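Local coordinates for NikO protein (Streptomyces tendae, PDB 4FQD), which acts as an enolpyruvyl transferase essential in nikkomycin biosynthesis, probably transferring the enolpyruvyl group of phosphoenolpyruvate as its MurA relatives do, at residues G32-L37 and L434-R439; A43-S48 and L112-S117; C56-E61 and A76-A81; T62-E67 and G103-S108. The protein carries 4 engineered substitutions. One frame throughout, in Å; residues are numbered along the deposited sequence.

Contact 1 (G32-L37 and L434-R439). With SO4 (sulfate ion), chain D.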
loop_
_atom_site.group_PDB
_atom_site.type_symbol
_atom_site.label_atom_id
_atom_site.label_comp_id
_atom_site.label_asym_id
_atom_site.label_seq_id
_atom_site.Cartn_x
_atom_site.Cartn_y
_atom_site.Cartn_z
ATOM N N GLY A 32 15.493 -18.323 -18.785
ATOM C CA GLY A 32 16.179 -17.890 -17.581
ATOM C C GLY A 32 15.951 -16.428 -17.255
ATOM O O GLY A 32 15.591 -15.635 -18.128
ATOM N N PHE A 33 16.162 -16.076 -15.992
ATOM C CA PHE A 33 15.966 -14.710 -15.522
ATOM C C PHE A 33 16.936 -13.754 -16.208
ATOM O O PHE A 33 18.154 -13.908 -16.112
ATOM C CB PHE A 33 16.142 -14.637 -14.004
ATOM C CG PHE A 33 15.535 -13.412 -13.375
ATOM C CD1 PHE A 33 14.644 -12.617 -14.079
ATOM C CD2 PHE A 33 15.859 -13.055 -12.074
ATOM C CE1 PHE A 33 14.086 -11.491 -13.496
ATOM C CE2 PHE A 33 15.307 -11.932 -11.487
ATOM C CZ PHE A 33 14.419 -11.149 -12.197
ATOM N N LYS A 34 16.374 -12.772 -16.904
ATOM C CA LYS A 34 17.144 -11.744 -17.591
ATOM C C LYS A 34 18.080 -10.995 -16.647
ATOM O O LYS A 34 19.238 -10.738 -16.979
ATOM C CB LYS A 34 16.190 -10.752 -18.255
ATOM C CG LYS A 34 16.824 -9.425 -18.623
ATOM C CD LYS A 34 15.776 -8.436 -19.099
ATOM C CE LYS A 34 16.391 -7.075 -19.369
ATOM N NZ LYS A 34 15.371 -6.086 -19.814
ATOM N N HIS A 35 17.571 -10.650 -15.471
ATOM C CA HIS A 35 18.335 -9.859 -14.513
ATOM C C HIS A 35 19.433 -10.673 -13.828
ATOM O O HIS A 35 20.489 -10.138 -13.490
ATOM C CB HIS A 35 17.398 -9.214 -13.490
ATOM C CG HIS A 35 16.417 -8.259 -14.096
ATOM N ND1 HIS A 35 15.064 -8.310 -13.832
ATOM C CD2 HIS A 35 16.591 -7.228 -14.956
ATOM C CE1 HIS A 35 14.449 -7.355 -14.504
ATOM N NE2 HIS A 35 15.353 -6.681 -15.193
ATOM N N SER A 36 19.185 -11.964 -13.631
ATOM C CA SER A 36 20.197 -12.858 -13.074
ATOM C C SER A 36 21.307 -13.095 -14.089
ATOM O O SER A 36 22.472 -13.258 -13.726
ATOM C CB SER A 36 19.581 -14.193 -12.660
ATOM O OG SER A 36 18.768 -14.046 -11.512
ATOM N N LEU A 37 20.928 -13.124 -15.363
ATOM C CA LEU A 37 21.888 -13.263 -16.447
ATOM C C LEU A 37 22.877 -12.105 -16.441
ATOM O O LEU A 37 24.081 -12.305 -16.589
ATOM C CB LEU A 37 21.161 -13.320 -17.790
ATOM C CG LEU A 37 22.028 -13.155 -19.038
ATOM C CD1 LEU A 37 23.059 -14.265 -19.139
ATOM C CD2 LEU A 37 21.157 -13.119 -20.275
ATOM N N LEU A 434 9.292 -5.933 -26.448
ATOM C CA LEU A 434 9.143 -7.325 -26.026
ATOM C C LEU A 434 10.422 -8.147 -26.174
ATOM O O LEU A 434 10.646 -9.096 -25.421
ATOM C CB LEU A 434 8.009 -8.001 -26.801
ATOM C CG LEU A 434 6.581 -7.529 -26.527
ATOM C CD1 LEU A 434 5.604 -8.233 -27.458
ATOM C CD2 LEU A 434 6.205 -7.770 -25.073
ATOM N N ALA A 435 11.255 -7.783 -27.144
ATOM C CA ALA A 435 12.478 -8.530 -27.426
ATOM C C ALA A 435 13.501 -8.416 -26.298
ATOM O O ALA A 435 14.425 -9.224 -26.205
ATOM C CB ALA A 435 13.086 -8.077 -28.746
ATOM N N ARG A 436 13.332 -7.411 -25.445
ATOM C CA ARG A 436 14.255 -7.186 -24.339
ATOM C C ARG A 436 13.821 -7.906 -23.064
ATOM O O ARG A 436 14.535 -7.890 -22.063
ATOM C CB ARG A 436 14.410 -5.688 -24.067
ATOM C CG ARG A 436 15.003 -4.907 -25.230
ATOM C CD ARG A 436 15.163 -3.430 -24.894
ATOM N NE ARG A 436 13.879 -2.758 -24.710
ATOM C CZ ARG A 436 13.344 -2.475 -23.527
ATOM N NH1 ARG A 436 13.979 -2.800 -22.411
ATOM N NH2 ARG A 436 12.170 -1.862 -23.460
ATOM N N GLY A 437 12.651 -8.538 -23.106
ATOM C CA GLY A 437 12.128 -9.240 -21.947
ATOM C C GLY A 437 11.718 -10.668 -22.247
ATOM O O GLY A 437 11.757 -11.532 -21.369
ATOM N N TYR A 438 11.322 -10.917 -23.490
ATOM C CA TYR A 438 10.888 -12.247 -23.901
ATOM C C TYR A 438 11.641 -12.684 -25.150
ATOM O O TYR A 438 12.045 -11.853 -25.962
ATOM C CB TYR A 438 9.381 -12.259 -24.172
ATOM C CG TYR A 438 8.541 -11.733 -23.030
ATOM C CD1 TYR A 438 8.254 -10.378 -22.921
ATOM C CD2 TYR A 438 8.032 -12.591 -22.063
ATOM C CE1 TYR A 438 7.488 -9.891 -21.880
ATOM C CE2 TYR A 438 7.265 -12.112 -21.017
ATOM C CZ TYR A 438 6.995 -10.762 -20.931
ATOM O OH TYR A 438 6.230 -10.278 -19.895
ATOM N N ARG A 439 11.830 -13.992 -25.295
ATOM C CA ARG A 439 12.487 -14.545 -26.473
ATOM C C ARG A 439 11.679 -14.203 -27.718
ATOM O O ARG A 439 12.192 -13.603 -28.663
ATOM C CB ARG A 439 12.617 -16.063 -26.346
ATOM C CG ARG A 439 13.339 -16.720 -27.508
ATOM C CD ARG A 439 13.054 -18.212 -27.565
ATOM N NE ARG A 439 11.634 -18.480 -27.775
ATOM C CZ ARG A 439 11.048 -18.514 -28.968
ATOM N NH1 ARG A 439 11.759 -18.295 -30.066
ATOM N NH2 ARG A 439 9.750 -18.765 -29.064
HETATM S S SO4 D . 11.502 -1.193 -19.418
HETATM O O1 SO4 D . 10.827 -1.824 -18.286
HETATM O O2 SO4 D . 12.757 -1.889 -19.684
HETATM O O3 SO4 D . 10.650 -1.265 -20.601
HETATM O O4 SO4 D . 11.773 0.207 -19.102
#

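Contact 2 (A43-S48 and L112-S117)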
loop_
_atom_site.group_PDB
_atom_site.type_symbol
_atom_site.label_atom_id
_atom_site.label_comp_id
_atom_site.label_asym_id
_atom_site.label_seq_id
_atom_site.Cartn_x
_atom_site.Cartn_y
_atom_site.Cartn_z
ATOM N N ALA A 43 29.529 -10.611 -12.845
ATOM C CA ALA A 43 30.448 -11.260 -11.918
ATOM C C ALA A 43 31.535 -12.009 -12.679
ATOM O O ALA A 43 32.675 -12.101 -12.227
ATOM C CB ALA A 43 29.692 -12.206 -11.002
ATOM N N ALA A 44 31.169 -12.542 -13.841
ATOM C CA ALA A 44 32.107 -13.276 -14.683
ATOM C C ALA A 44 33.141 -12.344 -15.306
ATOM O O ALA A 44 34.279 -12.741 -15.556
ATOM C CB ALA A 44 31.358 -14.034 -15.768
ATOM N N ALA A 45 32.738 -11.100 -15.547
ATOM C CA ALA A 45 33.611 -10.115 -16.175
ATOM C C ALA A 45 34.777 -9.727 -15.272
ATOM O O ALA A 45 35.787 -9.198 -15.741
ATOM C CB ALA A 45 32.814 -8.882 -16.569
ATOM N N THR A 46 34.633 -9.989 -13.978
ATOM C CA THR A 46 35.670 -9.655 -13.010
ATOM C C THR A 46 36.650 -10.807 -12.830
ATOM O O THR A 46 37.732 -10.632 -12.270
ATOM C CB THR A 46 35.062 -9.329 -11.633
ATOM O OG1 THR A 46 34.594 -10.537 -11.020
ATOM C CG2 THR A 46 33.907 -8.351 -11.771
ATOM N N ALA A 47 36.268 -11.986 -13.312
ATOM C CA ALA A 47 37.024 -13.204 -13.039
ATOM C C ALA A 47 37.997 -13.587 -14.151
ATOM O O ALA A 47 38.015 -12.979 -15.221
ATOM C CB ALA A 47 36.073 -14.358 -12.752
ATOM N N SER A 48 38.805 -14.606 -13.877
ATOM C CA SER A 48 39.746 -15.143 -14.851
ATOM C C SER A 48 39.421 -16.607 -15.109
ATOM O O SER A 48 40.309 -17.411 -15.392
ATOM C CB SER A 48 41.181 -15.018 -14.336
ATOM O OG SER A 48 41.466 -13.694 -13.922
ATOM N N LEU A 112 31.137 -2.083 -15.171
ATOM C CA LEU A 112 32.022 -1.041 -14.647
ATOM C C LEU A 112 32.966 -1.482 -13.515
ATOM O O LEU A 112 34.138 -1.099 -13.518
ATOM C CB LEU A 112 31.222 0.198 -14.230
ATOM C CG LEU A 112 30.537 0.969 -15.358
ATOM C CD1 LEU A 112 29.790 2.175 -14.808
ATOM C CD2 LEU A 112 31.553 1.394 -16.405
ATOM N N PRO A 113 32.465 -2.265 -12.537
ATOM C CA PRO A 113 33.393 -2.744 -11.505
ATOM C C PRO A 113 34.518 -3.602 -12.078
ATOM O O PRO A 113 35.643 -3.537 -11.589
ATOM C CB PRO A 113 32.496 -3.595 -10.603
ATOM C CG PRO A 113 31.150 -3.000 -10.757
ATOM C CD PRO A 113 31.067 -2.589 -12.195
ATOM N N ALA A 114 34.212 -4.391 -13.103
ATOM C CA ALA A 114 35.220 -5.226 -13.748
ATOM C C ALA A 114 36.231 -4.376 -14.511
ATOM O O ALA A 114 37.434 -4.631 -14.456
ATOM C CB ALA A 114 34.560 -6.225 -14.681
ATOM N N LEU A 115 35.734 -3.368 -15.218
ATOM C CA LEU A 115 36.578 -2.493 -16.024
ATOM C C LEU A 115 37.522 -1.658 -15.164
ATOM O O LEU A 115 38.721 -1.589 -15.430
ATOM C CB LEU A 115 35.716 -1.571 -16.890
ATOM C CG LEU A 115 34.818 -2.236 -17.935
ATOM C CD1 LEU A 115 33.899 -1.211 -18.583
ATOM C CD2 LEU A 115 35.657 -2.946 -18.986
ATOM N N VAL A 116 36.975 -1.027 -14.131
ATOM C CA VAL A 116 37.752 -0.117 -13.296
ATOM C C VAL A 116 38.776 -0.866 -12.441
ATOM O O VAL A 116 39.780 -0.296 -12.018
ATOM C CB VAL A 116 36.837 0.754 -12.398
ATOM C CG1 VAL A 116 36.390 -0.018 -11.168
ATOM C CG2 VAL A 116 37.548 2.033 -11.992
ATOM N N SER A 117 38.527 -2.149 -12.203
ATOM C CA SER A 117 39.403 -2.949 -11.359
ATOM C C SER A 117 40.488 -3.634 -12.178
ATOM O O SER A 117 41.541 -3.993 -11.653
ATOM C CB SER A 117 38.593 -3.992 -10.590
ATOM O OG SER A 117 39.440 -4.842 -9.840
#

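Contact 3 (C56-E61 and A76-A81)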
loop_
_atom_site.group_PDB
_atom_site.type_symbol
_atom_site.label_atom_id
_atom_site.label_comp_id
_atom_site.label_asym_id
_atom_site.label_seq_id
_atom_site.Cartn_x
_atom_site.Cartn_y
_atom_site.Cartn_z
ATOM N N CYS A 56 19.946 -20.172 -20.264
ATOM C CA CYS A 56 20.164 -18.779 -20.626
ATOM C C CYS A 56 19.146 -18.329 -21.665
ATOM O O CYS A 56 18.983 -18.975 -22.701
ATOM C CB CYS A 56 21.586 -18.571 -21.151
ATOM S SG CYS A 56 21.961 -16.866 -21.622
ATOM N N PRO A 57 18.455 -17.215 -21.389
ATOM C CA PRO A 57 17.424 -16.697 -22.293
ATOM C C PRO A 57 18.020 -16.163 -23.592
ATOM O O PRO A 57 19.079 -15.535 -23.577
ATOM C CB PRO A 57 16.798 -15.556 -21.488
ATOM C CG PRO A 57 17.878 -15.113 -20.563
ATOM C CD PRO A 57 18.637 -16.358 -20.205
ATOM N N ASP A 58 17.341 -16.423 -24.703
ATOM C CA ASP A 58 17.775 -15.925 -26.001
ATOM C C ASP A 58 17.148 -14.562 -26.271
ATOM O O ASP A 58 16.199 -14.441 -27.047
ATOM C CB ASP A 58 17.400 -16.916 -27.104
ATOM C CG ASP A 58 17.929 -16.503 -28.464
ATOM O OD1 ASP A 58 18.914 -15.736 -28.515
ATOM O OD2 ASP A 58 17.361 -16.952 -29.482
ATOM N N ILE A 59 17.682 -13.536 -25.615
ATOM C CA ILE A 59 17.157 -12.183 -25.748
ATOM C C ILE A 59 18.245 -11.207 -26.181
ATOM O O ILE A 59 19.368 -11.609 -26.486
ATOM C CB ILE A 59 16.525 -11.695 -24.432
ATOM C CG1 ILE A 59 17.527 -11.820 -23.282
ATOM C CG2 ILE A 59 15.265 -12.489 -24.123
ATOM C CD1 ILE A 59 16.976 -11.388 -21.940
ATOM N N VAL A 60 17.900 -9.923 -26.204
ATOM C CA VAL A 60 18.822 -8.879 -26.640
ATOM C C VAL A 60 20.056 -8.801 -25.746
ATOM O O VAL A 60 21.181 -8.689 -26.238
ATOM C CB VAL A 60 18.130 -7.501 -26.675
ATOM C CG1 VAL A 60 19.118 -6.414 -27.073
ATOM C CG2 VAL A 60 16.943 -7.528 -27.627
ATOM N N GLU A 61 19.837 -8.866 -24.435
ATOM C CA GLU A 61 20.915 -8.780 -23.454
ATOM C C GLU A 61 22.005 -9.820 -23.705
ATOM O O GLU A 61 23.193 -9.507 -23.656
ATOM C CB GLU A 61 20.361 -8.939 -22.035
ATOM C CG GLU A 61 19.423 -7.823 -21.595
ATOM C CD GLU A 61 20.165 -6.586 -21.126
ATOM O OE1 GLU A 61 21.349 -6.710 -20.754
ATOM O OE2 GLU A 61 19.567 -5.491 -21.129
ATOM N N ALA A 76 33.081 -15.393 -25.448
ATOM C CA ALA A 76 31.637 -15.496 -25.257
ATOM C C ALA A 76 30.990 -16.266 -26.403
ATOM O O ALA A 76 31.154 -15.912 -27.570
ATOM C CB ALA A 76 31.012 -14.117 -25.134
ATOM N N HIS A 77 30.251 -17.318 -26.065
ATOM C CA HIS A 77 29.562 -18.117 -27.070
ATOM C C HIS A 77 28.217 -18.625 -26.568
ATOM O O HIS A 77 28.142 -19.310 -25.548
ATOM C CB HIS A 77 30.428 -19.299 -27.509
ATOM C CG HIS A 77 29.732 -20.244 -28.439
ATOM N ND1 HIS A 77 29.260 -21.472 -28.035
ATOM C CD2 HIS A 77 29.418 -20.132 -29.752
ATOM C CE1 HIS A 77 28.691 -22.084 -29.060
ATOM N NE2 HIS A 77 28.773 -21.290 -30.113
ATOM N N TYR A 78 27.156 -18.288 -27.294
ATOM C CA TYR A 78 25.817 -18.732 -26.933
ATOM C C TYR A 78 25.357 -19.890 -27.812
ATOM O O TYR A 78 25.275 -19.764 -29.033
ATOM C CB TYR A 78 24.818 -17.575 -27.021
ATOM C CG TYR A 78 23.409 -17.956 -26.623
ATOM C CD1 TYR A 78 23.100 -18.267 -25.305
ATOM C CD2 TYR A 78 22.388 -18.001 -27.564
ATOM C CE1 TYR A 78 21.814 -18.615 -24.934
ATOM C CE2 TYR A 78 21.098 -18.347 -27.202
ATOM C CZ TYR A 78 20.816 -18.653 -25.887
ATOM O OH TYR A 78 19.534 -18.997 -25.523
ATOM N N ASP A 79 25.065 -21.021 -27.177
ATOM C CA ASP A 79 24.568 -22.194 -27.883
ATOM C C ASP A 79 23.050 -22.256 -27.752
ATOM O O ASP A 79 22.524 -22.788 -26.774
ATOM C CB ASP A 79 25.204 -23.463 -27.311
ATOM C CG ASP A 79 25.052 -24.663 -28.229
ATOM O OD1 ASP A 79 24.123 -24.671 -29.064
ATOM O OD2 ASP A 79 25.864 -25.604 -28.110
ATOM N N GLY A 80 22.351 -21.714 -28.745
ATOM C CA GLY A 80 20.901 -21.633 -28.716
ATOM C C GLY A 80 20.188 -22.972 -28.675
ATOM O O GLY A 80 19.015 -23.044 -28.306
ATOM N N ALA A 81 20.894 -24.033 -29.051
ATOM C CA ALA A 81 20.321 -25.375 -29.054
ATOM C C ALA A 81 19.970 -25.841 -27.644
ATOM O O ALA A 81 18.854 -26.295 -27.393
ATOM C CB ALA A 81 21.271 -26.358 -29.719
#

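Contact 4 (T62-E67 and G103-S108)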
loop_
_atom_site.group_PDB
_atom_site.type_symbol
_atom_site.label_atom_id
_atom_site.label_comp_id
_atom_site.label_asym_id
_atom_site.label_seq_id
_atom_site.Cartn_x
_atom_site.Cartn_y
_atom_site.Cartn_z
ATOM N N THR A 62 21.590 -11.053 -23.979
ATOM C CA THR A 62 22.526 -12.148 -24.213
ATOM C C THR A 62 23.423 -11.872 -25.415
ATOM O O THR A 62 24.634 -12.091 -25.364
ATOM C CB THR A 62 21.790 -13.481 -24.444
ATOM O OG1 THR A 62 20.846 -13.700 -23.390
ATOM C CG2 THR A 62 22.777 -14.637 -24.486
ATOM N N ALA A 63 22.821 -11.386 -26.495
ATOM C CA ALA A 63 23.554 -11.106 -27.723
ATOM C C ALA A 63 24.558 -9.975 -27.534
ATOM O O ALA A 63 25.719 -10.098 -27.922
ATOM C CB ALA A 63 22.588 -10.779 -28.855
ATOM N N VAL A 64 24.108 -8.878 -26.932
ATOM C CA VAL A 64 24.960 -7.709 -26.738
ATOM C C VAL A 64 26.108 -7.994 -25.772
ATOM O O VAL A 64 27.258 -7.651 -26.052
ATOM C CB VAL A 64 24.154 -6.494 -26.241
ATOM C CG1 VAL A 64 25.065 -5.288 -26.065
ATOM C CG2 VAL A 64 23.028 -6.175 -27.211
ATOM N N LEU A 65 25.792 -8.622 -24.642
ATOM C CA LEU A 65 26.810 -8.994 -23.660
ATOM C C LEU A 65 27.857 -9.910 -24.280
ATOM O O LEU A 65 29.046 -9.803 -23.981
ATOM C CB LEU A 65 26.174 -9.677 -22.446
ATOM C CG LEU A 65 25.445 -8.780 -21.444
ATOM C CD1 LEU A 65 24.778 -9.619 -20.365
ATOM C CD2 LEU A 65 26.402 -7.774 -20.827
ATOM N N GLY A 66 27.406 -10.809 -25.149
ATOM C CA GLY A 66 28.303 -11.706 -25.852
ATOM C C GLY A 66 29.223 -10.952 -26.791
ATOM O O GLY A 66 30.405 -11.271 -26.907
ATOM N N GLU A 67 28.675 -9.944 -27.462
ATOM C CA GLU A 67 29.454 -9.127 -28.384
ATOM C C GLU A 67 30.438 -8.240 -27.629
ATOM O O GLU A 67 31.564 -8.034 -28.076
ATOM C CB GLU A 67 28.534 -8.277 -29.265
ATOM C CG GLU A 67 27.694 -9.083 -30.245
ATOM C CD GLU A 67 26.696 -8.227 -31.002
ATOM O OE1 GLU A 67 26.690 -6.996 -30.795
ATOM O OE2 GLU A 67 25.917 -8.786 -31.803
ATOM N N GLY A 103 25.752 0.952 -25.084
ATOM C CA GLY A 103 24.509 1.642 -24.787
ATOM C C GLY A 103 23.262 0.921 -25.263
ATOM O O GLY A 103 22.145 1.375 -25.016
ATOM N N ARG A 104 23.449 -0.204 -25.949
ATOM C CA ARG A 104 22.327 -0.992 -26.450
ATOM C C ARG A 104 21.531 -1.631 -25.315
ATOM O O ARG A 104 20.323 -1.835 -25.433
ATOM C CB ARG A 104 22.813 -2.074 -27.418
ATOM C CG ARG A 104 23.275 -1.546 -28.764
ATOM C CD ARG A 104 23.907 -2.641 -29.608
ATOM N NE ARG A 104 22.928 -3.629 -30.049
ATOM C CZ ARG A 104 22.299 -3.584 -31.220
ATOM N NH1 ARG A 104 22.551 -2.600 -32.071
ATOM N NH2 ARG A 104 21.422 -4.524 -31.542
ATOM N N ILE A 105 22.214 -1.946 -24.219
ATOM C CA ILE A 105 21.568 -2.586 -23.078
ATOM C C ILE A 105 21.852 -1.860 -21.766
ATOM O O ILE A 105 22.783 -1.061 -21.670
ATOM C CB ILE A 105 21.997 -4.058 -22.932
ATOM C CG1 ILE A 105 23.517 -4.158 -22.801
ATOM C CG2 ILE A 105 21.504 -4.878 -24.114
ATOM C CD1 ILE A 105 24.014 -5.563 -22.557
ATOM N N HIS A 106 21.037 -2.152 -20.759
ATOM C CA HIS A 106 21.191 -1.558 -19.438
ATOM C C HIS A 106 22.175 -2.362 -18.595
ATOM O O HIS A 106 22.819 -1.829 -17.692
ATOM C CB HIS A 106 19.831 -1.487 -18.738
ATOM C CG HIS A 106 19.901 -0.995 -17.325
ATOM N ND1 HIS A 106 19.890 -1.845 -16.241
ATOM C CD2 HIS A 106 19.977 0.258 -16.820
ATOM C CE1 HIS A 106 19.960 -1.137 -15.128
ATOM N NE2 HIS A 106 20.013 0.143 -15.452
ATOM N N GLY A 107 22.294 -3.649 -18.906
ATOM C CA GLY A 107 23.134 -4.550 -18.137
ATOM C C GLY A 107 24.624 -4.277 -18.242
ATOM O O GLY A 107 25.412 -4.792 -17.449
ATOM N N SER A 108 25.011 -3.467 -19.221
ATOM C CA SER A 108 26.416 -3.132 -19.424
ATOM C C SER A 108 26.944 -2.245 -18.300
ATOM O O SER A 108 28.154 -2.144 -18.092
ATOM C CB SER A 108 26.611 -2.441 -20.774
ATOM O OG SER A 108 25.888 -1.224 -20.834
#

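Contact 1 (G32-L37 and L434-R439)
With CG swung anti to the backbone N (chi1 162°) and the rest of the chain fully extended, Lys34 reaches from the first turn of helix 34-44 to the backbone of Arg436. Its NZ donates a hydrogen bond of 3.0 Å to Arg436 O. The donor stands above the carbonyl plane, 37° out of it, and does not lie on a lone pair. The methylene groups follow the amine in: Lys34 CD lies 3.3 Å from Arg436 O. The Arg436 chain behaves differently, bending at chi3 (-66°) to turn its guanidinium toward a bound sulfate, probably acquired from the crystallisation liquor. Two nearly straight bonds grip that ion side by side, Arg436 NH1 to sulfate O2 at 3.1 Å and Arg436 NH2 to sulfate O3 at 3.3 Å. Sulfate O2 lies near the guanidinium plane, at its edge. Arg436 NH2 is also hydrogen-bonded to His433 ND1, which helps fix the rotation of the group, while the backbone N of Leu409 adds another donor to the sulfate. Behind the lysine, Asp264 accepts from the backbone N of Lys34. The contact joins the two lobes of the inverse barrel across the cleft where enzymes of the EPSP synthase family bind their substrates. Lys34 NZ, 4.4 Å from Arg436 NH1, does not bond the sulfate but lies 4.9 Å from its O2. Such a gathering of cationic groups and backbone donors is consistent with a place suited to phosphate-like anions.

Contact 2 (A43-S48 and L112-S117)
Apolar contact between Ala45, Thr46 and Ala114 carries this meeting, and the residues are small enough to let the backbones come close, with 4.5 Å between Thr46 CA and Ala114 CA. The methyl of Ala114 points at the opposing turn and is met there by two others. Ala45 CB faces it at 3.7 Å, and Thr46 CG2 comes in beside it at 3.7 Å. Ala114 CB also rests against a carbonyl, 3.4 Å from Ala45 O, in van der Waals contact. This is a close-packed junction inside one lobe of the beta/alpha inverse barrel, a fold whose helices lie inward of its sheets: the end of helix 34-44 abuts helix 112-118, with helix 192-204 touching Pro113 and helix 219-231 touching Ala43.

The polar bonds of the turn itself are internal to 43-48. A type I beta turn runs from Ala44 to Ala47, closed by Ala47 N to Ala44 O at 3.1 Å. Thr46 places OG1 between its backbone N and carbonyl carbon (chi1 73°), which returns the hydroxyl to the preceding helical turn, where it donates to Ala43 O at 2.8 Å. The same torsion leaves CG2 facing helix 112-118. A glycine here would probably open a gap beside the Ala114 methyl and leave Ala43 O with just a weak backbone bond from this position. At the last residue of the turn, Ala47 O accepts from Arg118 NH1, a second link to the end of the neighbouring helix.

Contact 3 (C56-E61 and A76-A81)
Tyr78 dominates this contact, its ring lying between Cys56 and Asp58 of the loop that leads into helix 60-71. The side chain leaves strand 75-79 with CG anti to the backbone N (chi1 -178°), which carries the hydroxyl across to the loop. There Tyr78 OH donates to Cys56 O at 2.9 Å. Seen from the ring, the carbonyl oxygen lies at the edge and near the plane; seen from the carbonyl, the donor is 35° above the plane and misses the lone pairs. Beside this bond is a sulfur-aromatic contact: Cys56 SG lies 4.8 Å from the Tyr78 ring centroid in an oblique position. Its nearest ring atom is CE1, with SG to Tyr78 CE1 at 3.7 Å.

Asp58 meets the tyrosine on its CE2 and hydroxyl side. Its CB is 3.4 Å from Tyr78 OH, while Asp58 OD1 comes to 3.6 Å from Tyr78 CE2. The two side chains cross at about a right angle, yet carboxylate and ring planes are only 28° apart. Asp58 is the centre of an inverse gamma turn, whose Ile59 N to Pro57 O bond is weak. Tyr78 also packs against Phe85 of strand 84-88 and Thr62 of helix 60-71, and an Asx turn at Asp79 begins the exit from the strand. The bond thus ties the entry of a helix to the strand that follows it, in a split beta-alpha-beta unit: strands 50-54 and 75-79 run parallel with antiparallel strand 84-88 between them, a topology characteristic of the EPSP synthase family's repeated subdomains.

Contact 4 (T62-E67 and G103-S108)
Within the helical interior of one lobe of the inverse barrel, helix 60-71 is covered along one side by the loop joining helices 99-102 and 112-118, and Ile105 of that loop meets Val64 and Leu65 of the helix. The contact is almost wholly apolar. Val64 and Ile105 approach tip to tip, with Val64 CG1 3.7 Å from Ile105 CD1 and Val64 CG2 3.7 Å from Ile105 CG2. Ile105 carries CG1 between its backbone N and carbonyl carbon (chi1 57°), a position that sets CD1 against both Val64 and Leu65. The leucine crosses it at about a right angle, its CD2 lying 3.7 Å from Ile105 CD1. With an alanine at Ile105 the methyls of Val64 and the CD2 of Leu65 would probably lose their common partner, and a gap would open between helix and loop. The same two helix residues also touch other helices, Leu65 on Val41 and Val64 on Leu101, continuing the apolar surface on to helices 34-44 and 99-102. At the solvent-facing border Arg104, its chain bent at chi3, turns a guanidinium edge to the valine, so that Val64 CG2 lies near the guanidinium plane, 3.8 Å from Arg104 NE.

In the fold
From the N terminus, the chain opens contact 1 at 32-37, on helix 34-44, and closes that loop only at 434-439, so every other contact is nested within it. Contact 2 starts at the far end of the same helix and closes at 112-117. Inside its loop lie contacts 3 and 4, whose segments alternate along the chain: 56-61 and 62-67 are followed by their partners 76-81 and 103-108, so the two cross, sharing helix 60-71. Contacts 2, 3 and 4 therefore knit helices, loops and an edge strand of one lobe together, whereas contact 1 joins that lobe to the other. The centres of contacts 1 and 3 lie about 10 Å apart.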